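Local atomic coordinates of possible marr-transcriptional regulator (Streptomyces coelicolor, PDB entry 4B8X), a protein that is of unknown function but belongs to the MarR family of winged-helix transcriptional regulators and probably binds DNA. Residues Thr66-Thr69 and Asn70-Arg74. Residues are numbered along the deposited sequence; the frame is centred on the assembly and turned at random.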
ATOM      1  N   THR A  66      16.782  -3.805  -2.811  1.00 15.16           N
ATOM      2  CA  THR A  66      16.589  -5.245  -2.744  1.00 14.46           C
ATOM      3  C   THR A  66      15.254  -5.664  -3.339  1.00 14.39           C
ATOM      4  O   THR A  66      15.148  -6.768  -3.838  1.00 13.72           O
ATOM      5  CB  THR A  66      16.723  -5.802  -1.306  1.00 16.70           C
ATOM      6  OG1 THR A  66      15.751  -5.183  -0.465  1.00 20.61           O
ATOM      7  CG2 THR A  66      18.142  -5.565  -0.756  1.00 17.97           C
ATOM      8  N   SER A  67      14.256  -4.773  -3.310  1.00 14.32           N
ATOM      9  CA  SER A  67      12.974  -5.028  -3.977  0.50 14.99           C
ATOM     10  C   SER A  67      13.134  -4.957  -5.505  1.00 14.40           C
ATOM     11  O   SER A  67      12.519  -5.747  -6.239  1.00 16.51           O
ATOM     12  CB  SER A  67      11.908  -4.031  -3.487  0.50 19.63           C
ATOM     13  OG  SER A  67      10.725  -4.066  -4.279  0.50 23.55           O
ATOM     14  N   VAL A  68      13.936  -3.998  -5.989  1.00 15.25           N
ATOM     15  CA  VAL A  68      14.226  -3.935  -7.434  1.00 15.08           C
ATOM     16  C   VAL A  68      14.909  -5.233  -7.856  1.00 15.34           C
ATOM     17  O   VAL A  68      14.534  -5.816  -8.871  1.00 16.56           O
ATOM     18  CB  VAL A  68      15.131  -2.743  -7.823  1.00 16.52           C
ATOM     19  CG1 VAL A  68      15.448  -2.761  -9.321  1.00 19.31           C
ATOM     20  CG2 VAL A  68      14.460  -1.420  -7.475  1.00 19.00           C
ATOM     21  N   THR A  69      15.878  -5.713  -7.075  1.00 13.85           N
ATOM     22  CA  THR A  69      16.538  -6.948  -7.443  1.00 14.74           C
ATOM     23  C   THR A  69      15.549  -8.108  -7.433  1.00 13.76           C
ATOM     24  O   THR A  69      15.524  -8.929  -8.351  1.00 16.04           O
ATOM     25  CB  THR A  69      17.696  -7.241  -6.493  1.00 14.95           C
ATOM     26  OG1 THR A  69      18.650  -6.159  -6.566  1.00 17.66           O
ATOM     27  CG2 THR A  69      18.331  -8.593  -6.805  1.00 16.00           C
ATOM     28  N   ASN A  70      14.682  -8.170  -6.418  1.00 14.01           N
ATOM     29  CA  ASN A  70      13.669  -9.241  -6.360  1.00 14.19           C
ATOM     30  C   ASN A  70      12.794  -9.238  -7.609  1.00 15.23           C
ATOM     31  O   ASN A  70      12.558 -10.265  -8.260  1.00 16.97           O
ATOM     32  CB  ASN A  70      12.838  -9.086  -5.075  1.00 15.04           C
ATOM     33  CG  ASN A  70      11.840 -10.227  -4.832  1.00 17.24           C
ATOM     34  OD1 ASN A  70      10.764 -10.276  -5.430  1.00 18.28           O
ATOM     35  ND2 ASN A  70      12.144 -11.086  -3.852  1.00 21.02           N
ATOM     36  N   THR A  71      12.300  -8.062  -7.933  1.00 14.94           N
ATOM     37  CA  THR A  71      11.424  -7.899  -9.101  1.00 15.83           C
ATOM     38  C   THR A  71      12.099  -8.223 -10.423  1.00 14.60           C
ATOM     39  O   THR A  71      11.559  -9.016 -11.224  1.00 15.42           O
ATOM     40  CB  THR A  71      10.850  -6.473  -9.103  1.00 16.55           C
ATOM     41  OG1 THR A  71       9.832  -6.425  -8.113  1.00 17.89           O
ATOM     42  CG2 THR A  71      10.271  -6.067 -10.488  1.00 17.64           C
ATOM     43  N   VAL A  72      13.263  -7.637 -10.653  1.00 14.71           N
ATOM     44  CA  VAL A  72      14.004  -7.867 -11.898  1.00 16.61           C
ATOM     45  C   VAL A  72      14.383  -9.327 -12.008  1.00 16.54           C
ATOM     46  O   VAL A  72      14.241  -9.923 -13.071  1.00 16.88           O
ATOM     47  CB  VAL A  72      15.259  -6.968 -11.994  1.00 17.11           C
ATOM     48  CG1 VAL A  72      16.213  -7.412 -13.128  1.00 19.50           C
ATOM     49  CG2 VAL A  72      14.852  -5.506 -12.185  1.00 19.15           C
ATOM     50  N   ASP A  73      14.859  -9.915 -10.909  1.00 18.28           N
ATOM     51  CA  ASP A  73      15.362 -11.290 -10.975  1.00 17.90           C
ATOM     52  C   ASP A  73      14.147 -12.236 -11.224  1.00 15.39           C
ATOM     53  O   ASP A  73      14.259 -13.215 -11.973  1.00 18.49           O
ATOM     54  CB  ASP A  73      16.281 -11.642  -9.773  1.00 19.32           C
ATOM     55  CG  ASP A  73      17.720 -11.043  -9.906  1.00 23.53           C
ATOM     56  OD1 ASP A  73      18.022 -10.300 -10.861  1.00 30.43           O
ATOM     57  OD2 ASP A  73      18.596 -11.312  -9.029  1.00 25.91           O
ATOM     58  N   ARG A  74      12.967 -11.951 -10.667  1.00 18.29           N
ATOM     59  CA  ARG A  74      11.779 -12.766 -10.957  0.50 16.83           C
ATOM     60  C   ARG A  74      11.299 -12.589 -12.415  1.00 16.29           C
ATOM     61  O   ARG A  74      10.786 -13.521 -13.030  1.00 20.27           O
ATOM     62  CB  ARG A  74      10.638 -12.451  -9.977  0.50 18.17           C
ATOM     63  CG  ARG A  74      10.914 -12.822  -8.523  0.50 16.92           C
ATOM     64  CD  ARG A  74      10.777 -14.314  -8.281  0.50 19.05           C
ATOM     65  NE  ARG A  74       9.562 -14.867  -8.868  0.50 23.55           N
ATOM     66  CZ  ARG A  74       8.562 -15.406  -8.176  0.50 23.60           C
ATOM     67  NH1 ARG A  74       8.614 -15.483  -6.850  0.50 27.40           N
ATOM     68  NH2 ARG A  74       7.508 -15.879  -8.824  0.50 24.94           N
TER
HETATM   69  O   HOH W   1       9.653  -4.024  -7.112  1.00 27.22           O
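Thr69 and Asp73 lie one helical turn apart on the same face, their side chains running alongside each other. The methyl CG2 of Thr69 makes a van der Waals contact with Asp73 OD2, at 3.5 Å. Thr69 chi1 of -60° puts CG2 anti to the backbone N, which helps bring the methyl to the aspartate, while OG1 turns back to bond the carbonyl of Pro65. Asp73 OD1 forms a salt bridge with Lys83. With an alanine here, Lys83 is likely to lose this salt bridge, and the Thr69 methyl its neighbouring carboxylate.

Val68 and Val72 form the apolar pair, with Val68 CG1 4.0 Å from Val72 CG2.

Four i to i+4 backbone bonds link Thr66-Thr69 to Asn70-Asp73, and Arg74 N to Asn70 O continues the series. Val72 N to Val68 O, 2.8 Å, is the straightest of the four, at 172° about the hydrogen. Asp73 N to Thr69 O is equally short but more bent, at 156°. Water 1 sits 2.6 Å from Thr71 OG1 and gives a weak bond to Ser67 O.

All this lies in helix 65-77, probably the DNA-recognition helix, as in other MarR proteins. Val68 and Val72 pack on Met54 of helix 54-61. Thr71 meets Arg37 and Ala40 of helix 35-45, and Asp73 ties the helix to strand 81-85 through Lys83.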